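Hydrogenase maturation factor (Thermoanaerobacter tengcongensis, PDB 3VTI) is the HypE protein of [NiFe]-hydrogenase maturation, which is S-carbamoylated by HypF and probably dehydrates the carbamoyl group to a nitrile in an ATP-dependent reaction. Local coordinates at residues P179-L190 and K264-G275; T33-P41 and I49-D60. All coordinates share one frame; numbering follows the deposited sequence.

Interaction 1: P179-L190 and K264-G275; sequences PLNGLIEKLMTL and KALEIMKSHEYG
Ser-271 OG holds two bonds at once. It receives one from Lys-186 NZ across the contact, 3.1 Å long, and gives one to Ile-268 O one turn back in its own segment. The second bond rises above the plane of that carbonyl, and it fixes the hydroxyl where the ammonium can reach it. The lysine chain runs straight as far as CD and then bends (chi3 86°). On the way its CD passes the edge of the His-272 ring, 3.7 Å from CD2, close to the ring plane.

The imidazole lies against the start of helix 181-187. Leu-183 CB sits over its face, 3.8 Å from the ring centroid, a CH-pi contact. His-272 ND1 accepts the backbone N-H of Tyr-274 in a nearly straight bond (167°), the donor tilted somewhat from the ring plane. This bond steadies the ring within the type I turn from His-272 to Gly-275.

Mostly apolar packing fills the rest. Ile-268 CG2 lies against Lys-186 CB, 3.6 Å away, while its CD1 reaches the tip of Leu-190, 3.8 Å from CG. Leu-187 CD2 and Leu-190 CD1 both touch Ala-265 CB. Leu-183 CD1 packs on Met-269 CG and Gly-275 CA. At the far end the Tyr-274 ring lies by Pro-179, with CE2 3.5 Å from Pro-179 O, and its hydroxyl bonds Glu-99.

The two helices run roughly antiparallel (145°), their axes 9.4 Å apart, within the C-terminal AIR synthase-related region. Segment 179-190 also packs on its surroundings: Ile-184, Leu-187 and Met-188 touch strand 194-198, and Pro-179, just ahead of the helix, meets helices 49-60 and 83-100.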
# COMPACT_ATOMS: atom_id res chain seq x y z
N PRO C 179 -6.39 13.43 17.98
CA PRO C 179 -6.49 14.67 17.20
C PRO C 179 -6.20 15.85 18.11
O PRO C 179 -6.77 15.97 19.20
CB PRO C 179 -7.96 14.67 16.76
CG PRO C 179 -8.68 13.96 17.86
CD PRO C 179 -7.71 12.96 18.44
N LEU C 180 -5.30 16.73 17.65
CA LEU C 180 -4.80 17.82 18.49
C LEU C 180 -5.32 19.17 18.05
O LEU C 180 -4.90 20.20 18.58
CB LEU C 180 -3.27 17.84 18.49
CG LEU C 180 -2.55 16.61 19.05
CD1 LEU C 180 -1.09 16.70 18.68
CD2 LEU C 180 -2.72 16.50 20.57
N ASN C 181 -6.22 19.18 17.08
CA ASN C 181 -6.75 20.44 16.59
C ASN C 181 -7.44 21.27 17.68
O ASN C 181 -7.43 22.50 17.60
CB ASN C 181 -7.68 20.21 15.40
CG ASN C 181 -8.88 19.38 15.76
OD1 ASN C 181 -8.77 18.36 16.44
ND2 ASN C 181 -10.05 19.81 15.29
N GLY C 182 -8.02 20.60 18.67
CA GLY C 182 -8.62 21.25 19.83
C GLY C 182 -7.59 21.96 20.70
O GLY C 182 -7.78 23.11 21.10
N LEU C 183 -6.48 21.27 20.97
CA LEU C 183 -5.37 21.83 21.72
C LEU C 183 -4.72 23.01 20.96
O LEU C 183 -4.42 24.05 21.55
CB LEU C 183 -4.34 20.74 22.03
CG LEU C 183 -3.03 21.09 22.74
CD1 LEU C 183 -2.65 20.01 23.72
CD2 LEU C 183 -1.93 21.28 21.74
N ILE C 184 -4.52 22.82 19.66
CA ILE C 184 -3.96 23.86 18.80
C ILE C 184 -4.87 25.09 18.74
O ILE C 184 -4.40 26.24 18.82
CB ILE C 184 -3.62 23.27 17.40
CG1 ILE C 184 -2.45 22.28 17.54
CG2 ILE C 184 -3.26 24.36 16.41
CD1 ILE C 184 -2.21 21.38 16.33
N GLU C 185 -6.18 24.87 18.66
CA GLU C 185 -7.15 25.96 18.70
C GLU C 185 -6.97 26.85 19.95
O GLU C 185 -7.07 28.08 19.87
CB GLU C 185 -8.58 25.42 18.61
CG GLU C 185 -9.67 26.51 18.57
CD GLU C 185 -11.09 25.94 18.50
OE1 GLU C 185 -11.56 25.63 17.38
OE2 GLU C 185 -11.72 25.80 19.57
N LYS C 186 -6.71 26.23 21.10
CA LYS C 186 -6.51 26.98 22.35
C LYS C 186 -5.15 27.68 22.37
O LYS C 186 -5.00 28.71 23.01
CB LYS C 186 -6.68 26.10 23.59
CG LYS C 186 -8.09 25.53 23.78
CD LYS C 186 -8.15 24.59 24.98
CE LYS C 186 -8.40 25.35 26.29
NZ LYS C 186 -7.97 24.56 27.48
N LEU C 187 -4.18 27.11 21.67
CA LEU C 187 -2.86 27.73 21.55
C LEU C 187 -2.93 28.93 20.63
O LEU C 187 -2.28 29.94 20.89
CB LEU C 187 -1.82 26.73 21.04
CG LEU C 187 -1.12 25.83 22.05
CD1 LEU C 187 -0.35 24.71 21.35
CD2 LEU C 187 -0.18 26.62 22.97
N MET C 188 -3.71 28.82 19.56
CA MET C 188 -3.81 29.87 18.56
C MET C 188 -4.51 31.12 19.09
O MET C 188 -4.65 32.12 18.38
CB MET C 188 -4.46 29.35 17.28
CG MET C 188 -3.61 28.31 16.50
SD MET C 188 -1.81 28.61 16.43
CE MET C 188 -1.70 30.16 15.54
N THR C 189 -4.95 31.05 20.35
CA THR C 189 -5.34 32.24 21.11
C THR C 189 -4.16 33.21 21.20
O THR C 189 -4.35 34.43 21.22
CB THR C 189 -5.77 31.87 22.54
OG1 THR C 189 -6.94 31.06 22.48
CG2 THR C 189 -6.09 33.10 23.36
N LEU C 190 -2.95 32.65 21.24
CA LEU C 190 -1.72 33.43 21.35
C LEU C 190 -1.27 34.08 20.03
O LEU C 190 -0.27 34.81 20.00
CB LEU C 190 -0.59 32.60 21.97
CG LEU C 190 -0.84 31.98 23.35
CD1 LEU C 190 0.41 31.29 23.87
CD2 LEU C 190 -1.32 33.03 24.36
N LYS C 264 2.24 31.11 29.35
CA LYS C 264 0.84 31.07 28.94
C LYS C 264 0.56 29.87 28.07
O LYS C 264 -0.49 29.25 28.18
CB LYS C 264 0.43 32.35 28.22
CG LYS C 264 0.26 33.55 29.16
CD LYS C 264 0.09 34.86 28.40
CE LYS C 264 0.63 36.07 29.18
NZ LYS C 264 -0.06 36.25 30.49
N ALA C 265 1.51 29.53 27.20
CA ALA C 265 1.37 28.39 26.29
C ALA C 265 1.35 27.06 27.04
O ALA C 265 0.63 26.14 26.67
CB ALA C 265 2.49 28.40 25.26
N LEU C 266 2.15 26.98 28.11
CA LEU C 266 2.19 25.79 28.96
C LEU C 266 0.87 25.62 29.70
O LEU C 266 0.31 24.52 29.76
CB LEU C 266 3.34 25.89 29.96
CG LEU C 266 3.55 24.64 30.81
CD1 LEU C 266 4.00 23.47 29.94
CD2 LEU C 266 4.55 24.92 31.91
N GLU C 267 0.34 26.70 30.21
CA GLU C 267 -0.87 26.60 30.96
C GLU C 267 -2.07 26.35 30.07
O GLU C 267 -2.98 25.67 30.46
CB GLU C 267 -1.04 27.80 31.90
CG GLU C 267 -1.69 29.00 31.32
CD GLU C 267 -3.14 29.12 31.69
OE1 GLU C 267 -3.46 28.86 32.86
OE2 GLU C 267 -3.97 29.45 30.82
N ILE C 268 -2.03 26.85 28.85
CA ILE C 268 -3.06 26.55 27.87
C ILE C 268 -3.09 25.06 27.56
O ILE C 268 -4.16 24.47 27.45
CB ILE C 268 -2.88 27.38 26.57
CG1 ILE C 268 -3.39 28.81 26.76
CG2 ILE C 268 -3.60 26.72 25.37
CD1 ILE C 268 -2.87 29.80 25.73
N MET C 269 -1.91 24.46 27.43
CA MET C 269 -1.81 23.03 27.18
C MET C 269 -2.21 22.23 28.40
O MET C 269 -3.04 21.34 28.29
CB MET C 269 -0.41 22.64 26.70
CG MET C 269 -0.16 23.03 25.27
SD MET C 269 1.42 22.45 24.61
CE MET C 269 2.54 23.65 25.31
N LYS C 270 -1.65 22.56 29.56
CA LYS C 270 -1.93 21.80 30.79
C LYS C 270 -3.40 21.75 31.21
O LYS C 270 -3.80 20.91 32.01
CB LYS C 270 -1.06 22.29 31.96
CG LYS C 270 0.34 21.68 31.97
CD LYS C 270 0.97 21.71 33.36
CE LYS C 270 2.30 20.95 33.38
NZ LYS C 270 2.20 19.50 32.98
N SER C 271 -4.21 22.66 30.66
CA SER C 271 -5.62 22.72 30.98
C SER C 271 -6.45 22.04 29.89
O SER C 271 -7.68 22.17 29.85
CB SER C 271 -6.05 24.18 31.17
OG SER C 271 -6.07 24.84 29.91
N HIS C 272 -5.77 21.32 29.00
CA HIS C 272 -6.41 20.58 27.92
C HIS C 272 -6.13 19.09 28.07
O HIS C 272 -5.01 18.69 28.39
CB HIS C 272 -5.94 21.08 26.56
CG HIS C 272 -6.67 20.49 25.40
ND1 HIS C 272 -6.40 19.23 24.91
CD2 HIS C 272 -7.65 20.99 24.61
CE1 HIS C 272 -7.19 18.97 23.89
NE2 HIS C 272 -7.96 20.03 23.69
N GLU C 273 -7.15 18.27 27.82
CA GLU C 273 -7.07 16.81 28.01
C GLU C 273 -5.85 16.12 27.39
O GLU C 273 -5.33 15.17 27.95
CB GLU C 273 -8.36 16.12 27.55
CG GLU C 273 -8.61 16.21 26.04
CD GLU C 273 -9.94 15.60 25.62
OE1 GLU C 273 -10.35 14.57 26.21
OE2 GLU C 273 -10.56 16.15 24.68
N TYR C 274 -5.38 16.61 26.23
CA TYR C 274 -4.20 16.02 25.58
C TYR C 274 -2.91 16.77 25.90
O TYR C 274 -1.89 16.53 25.28
CB TYR C 274 -4.38 15.93 24.06
CG TYR C 274 -5.53 15.05 23.64
CD1 TYR C 274 -5.64 13.74 24.12
CD2 TYR C 274 -6.51 15.52 22.76
CE1 TYR C 274 -6.70 12.92 23.74
CE2 TYR C 274 -7.57 14.71 22.37
CZ TYR C 274 -7.66 13.41 22.87
OH TYR C 274 -8.70 12.60 22.49
N GLY C 275 -2.96 17.67 26.89
CA GLY C 275 -1.81 18.50 27.23
C GLY C 275 -1.38 18.48 28.69
O GLY C 275 -0.62 19.35 29.12

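Interaction 2: T33-P41 and I49-D60. With MG (magnesium ion), chain K.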
# COMPACT_ATOMS: atom_id res chain seq x y z
N THR C 33 -2.93 19.24 3.11
CA THR C 33 -1.96 18.23 3.46
C THR C 33 -2.36 16.87 2.91
O THR C 33 -3.52 16.65 2.54
CB THR C 33 -1.78 18.14 5.00
OG1 THR C 33 -0.78 17.16 5.32
CG2 THR C 33 -3.10 17.76 5.67
N THR C 34 -1.39 15.95 2.84
CA THR C 34 -1.69 14.57 2.53
C THR C 34 -0.73 13.64 3.24
O THR C 34 0.43 13.99 3.43
CB THR C 34 -1.70 14.28 1.01
OG1 THR C 34 -2.17 12.94 0.78
CG2 THR C 34 -0.30 14.43 0.41
N ASP C 35 -1.21 12.47 3.65
CA ASP C 35 -0.35 11.45 4.23
C ASP C 35 -0.88 10.04 3.96
O ASP C 35 -2.08 9.80 3.97
CB ASP C 35 -0.19 11.66 5.74
CG ASP C 35 1.12 11.12 6.27
OD1 ASP C 35 1.94 10.67 5.45
OD2 ASP C 35 1.34 11.16 7.50
N SER C 36 0.04 9.12 3.72
CA SER C 36 -0.29 7.69 3.61
C SER C 36 0.02 7.00 4.93
O SER C 36 0.85 7.48 5.70
CB SER C 36 0.49 7.02 2.48
OG SER C 36 0.05 7.48 1.21
N PHE C 37 -0.67 5.89 5.18
CA PHE C 37 -0.56 5.18 6.45
C PHE C 37 -0.39 3.69 6.21
O PHE C 37 -1.29 3.02 5.68
CB PHE C 37 -1.77 5.50 7.32
CG PHE C 37 -1.85 6.95 7.71
CD1 PHE C 37 -1.31 7.39 8.91
CD2 PHE C 37 -2.43 7.88 6.84
CE1 PHE C 37 -1.35 8.72 9.26
CE2 PHE C 37 -2.47 9.22 7.19
CZ PHE C 37 -1.93 9.64 8.40
N THR C 38 0.77 3.17 6.60
CA THR C 38 1.20 1.83 6.21
C THR C 38 1.60 1.00 7.43
O THR C 38 2.30 -0.00 7.30
CB THR C 38 2.39 1.92 5.23
OG1 THR C 38 3.44 2.67 5.83
CG2 THR C 38 1.98 2.62 3.94
N VAL C 39 1.14 1.41 8.60
CA VAL C 39 1.48 0.79 9.87
C VAL C 39 1.08 -0.70 9.94
O VAL C 39 -0.02 -1.07 9.55
CB VAL C 39 0.82 1.57 11.04
CG1 VAL C 39 -0.71 1.43 11.01
CG2 VAL C 39 1.37 1.13 12.39
N LYS C 40 2.01 -1.53 10.41
CA LYS C 40 1.73 -2.91 10.81
C LYS C 40 2.20 -3.09 12.26
O LYS C 40 3.34 -2.72 12.59
CB LYS C 40 2.41 -3.94 9.89
CG LYS C 40 1.80 -4.07 8.49
CD LYS C 40 0.28 -4.19 8.51
CE LYS C 40 -0.30 -4.48 7.15
NZ LYS C 40 0.07 -3.47 6.13
N PRO C 41 1.34 -3.65 13.13
CA PRO C 41 0.02 -4.21 12.84
C PRO C 41 -1.07 -3.14 12.70
O PRO C 41 -0.90 -2.03 13.18
CB PRO C 41 -0.24 -5.10 14.05
CG PRO C 41 0.47 -4.43 15.18
CD PRO C 41 1.61 -3.62 14.58
N ILE C 49 -5.08 1.58 12.45
CA ILE C 49 -4.75 2.32 11.23
C ILE C 49 -5.80 3.39 10.87
O ILE C 49 -5.47 4.42 10.28
CB ILE C 49 -4.49 1.37 10.03
CG1 ILE C 49 -3.92 2.13 8.82
CG2 ILE C 49 -5.75 0.55 9.69
CD1 ILE C 49 -3.26 1.26 7.76
N GLY C 50 -7.05 3.13 11.24
CA GLY C 50 -8.15 4.04 10.94
C GLY C 50 -8.09 5.33 11.74
O GLY C 50 -8.21 6.42 11.17
N LYS C 51 -7.90 5.20 13.05
CA LYS C 51 -7.82 6.36 13.94
C LYS C 51 -6.59 7.18 13.57
O LYS C 51 -6.61 8.41 13.58
CB LYS C 51 -7.73 5.90 15.39
CG LYS C 51 -7.88 7.02 16.38
CD LYS C 51 -7.83 6.53 17.82
CE LYS C 51 -8.09 7.68 18.79
NZ LYS C 51 -7.66 7.37 20.18
N LEU C 52 -5.53 6.46 13.23
CA LEU C 52 -4.26 7.04 12.82
C LEU C 52 -4.42 7.87 11.55
O LEU C 52 -3.96 9.01 11.48
CB LEU C 52 -3.26 5.91 12.61
CG LEU C 52 -1.80 6.22 12.32
CD1 LEU C 52 -1.27 7.30 13.26
CD2 LEU C 52 -0.96 4.94 12.41
N ALA C 53 -5.07 7.30 10.54
CA ALA C 53 -5.25 7.95 9.25
C ALA C 53 -5.97 9.30 9.37
O ALA C 53 -5.67 10.24 8.63
CB ALA C 53 -5.99 7.03 8.31
N VAL C 54 -6.92 9.38 10.29
CA VAL C 54 -7.67 10.61 10.49
C VAL C 54 -6.84 11.61 11.30
O VAL C 54 -6.56 12.71 10.83
CB VAL C 54 -9.03 10.36 11.19
CG1 VAL C 54 -9.78 11.67 11.40
CG2 VAL C 54 -9.88 9.41 10.36
N CYS C 55 -6.43 11.20 12.49
CA CYS C 55 -5.72 12.06 13.42
C CYS C 55 -4.49 12.71 12.81
O CYS C 55 -4.28 13.92 12.95
CB CYS C 55 -5.37 11.27 14.68
SG CYS C 55 -6.85 10.91 15.68
N GLY C 56 -3.69 11.90 12.12
CA GLY C 56 -2.45 12.39 11.52
C GLY C 56 -2.67 13.53 10.55
O GLY C 56 -1.91 14.49 10.53
N THR C 57 -3.70 13.41 9.74
CA THR C 57 -4.03 14.44 8.76
C THR C 57 -4.77 15.62 9.39
O THR C 57 -4.59 16.76 8.96
CB THR C 57 -4.82 13.84 7.61
OG1 THR C 57 -3.94 13.00 6.86
CG2 THR C 57 -5.39 14.93 6.72
N VAL C 58 -5.58 15.35 10.41
CA VAL C 58 -6.20 16.42 11.17
C VAL C 58 -5.10 17.26 11.81
O VAL C 58 -5.11 18.49 11.75
CB VAL C 58 -7.19 15.86 12.24
CG1 VAL C 58 -7.51 16.91 13.32
CG2 VAL C 58 -8.46 15.32 11.57
N ASN C 59 -4.11 16.57 12.37
CA ASN C 59 -2.98 17.23 13.00
C ASN C 59 -2.16 18.06 12.01
O ASN C 59 -1.94 19.26 12.23
CB ASN C 59 -2.12 16.21 13.75
CG ASN C 59 -2.87 15.58 14.93
OD1 ASN C 59 -3.88 16.13 15.41
ND2 ASN C 59 -2.39 14.42 15.39
N ASP C 60 -1.76 17.42 10.90
CA ASP C 60 -0.97 18.08 9.86
C ASP C 60 -1.70 19.32 9.33
O ASP C 60 -1.07 20.33 9.05
CB ASP C 60 -0.66 17.11 8.72
CG ASP C 60 0.51 16.17 9.02
OD1 ASP C 60 1.59 16.63 9.46
OD2 ASP C 60 0.37 14.94 8.77
MG MG K . 3.43 16.49 10.35
O HOH W 1 -1.77 14.56 6.27
O HOH W 2 4.44 16.74 8.19
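Phe-37 lies flat on helix 49-60, and its contacts are mainly apolar. Ala-53 CA sits over the centre of the ring, 3.6 Å from the centroid, a CH-pi contact. Leu-52 crosses the ring obliquely, with CG 3.6 Å from Phe-37 CD1. Thr-57 OG1 comes to the ring edge near its plane. The first torsion of Phe-37 (chi1 -64°) sets CG anti to its carbonyl carbon, and the ring reaches down onto the helix backbone. Gly-56 CA comes near Phe-37 CZ. Val-39 CG1 fits between Ile-49 CB and Leu-52 CD2, and Ile-49 CD1 touches Phe-37 O. At the other end of the helix Thr-33 OG1 rests 3.4 Å from Asp-60 CB in simple packing, the two side chains crossing at about a right angle.

The strand and the helix run nearly antiparallel (151°), their axes 8.1 Å apart. The helix packs on the mixed sheet of the N-terminal AIR synthase-related domain, in which strand 30-37 pairs with strand 120-130. This is the alpha-on-beta layering of the PurM-like fold.

Polar contacts gather at the Asp-60 end. One water bonds Thr-33 OG1 and Thr-57 OG1, at 2.7 Å from the latter, and gives a weak bond to Asp-60 OD2. Thr-57 OG1 is also bonded to Thr-124.

Asp-60 OD1 binds the magnesium ion at 2.0 Å, and Asp-22, Asp-199 and a water are its further ligands. The other oxygen, OD2, stands 4.1 Å from Asp-35 OD2, with the carboxylate planes 69° apart. The magnesium probably eases this like-charge approach, and Asp-35 OD1 forms a salt bridge with Lys-110 of the second subunit.

In the fold
From the N terminus, interaction 2 comes first. It closes a short loop, in which strand 30-37 leads through the hairpin of strands 43-44 and 47-48 into helix 49-60. Interaction 1 follows much later and closes a long one, bringing residues 179-190 together with 264-275 across 73 intervening residues. The two are in series and neither nest nor cross. Interaction 2 belongs to the N-terminal AIR synthase-related part and interaction 1 to the C-terminal one. They meet where Asn-59 OD1 probably accepts a hydrogen bond from Leu-180 N. The magnesium site joins both parts too: Asp-22 and Asp-60 come from the first, Asp-199 from the second.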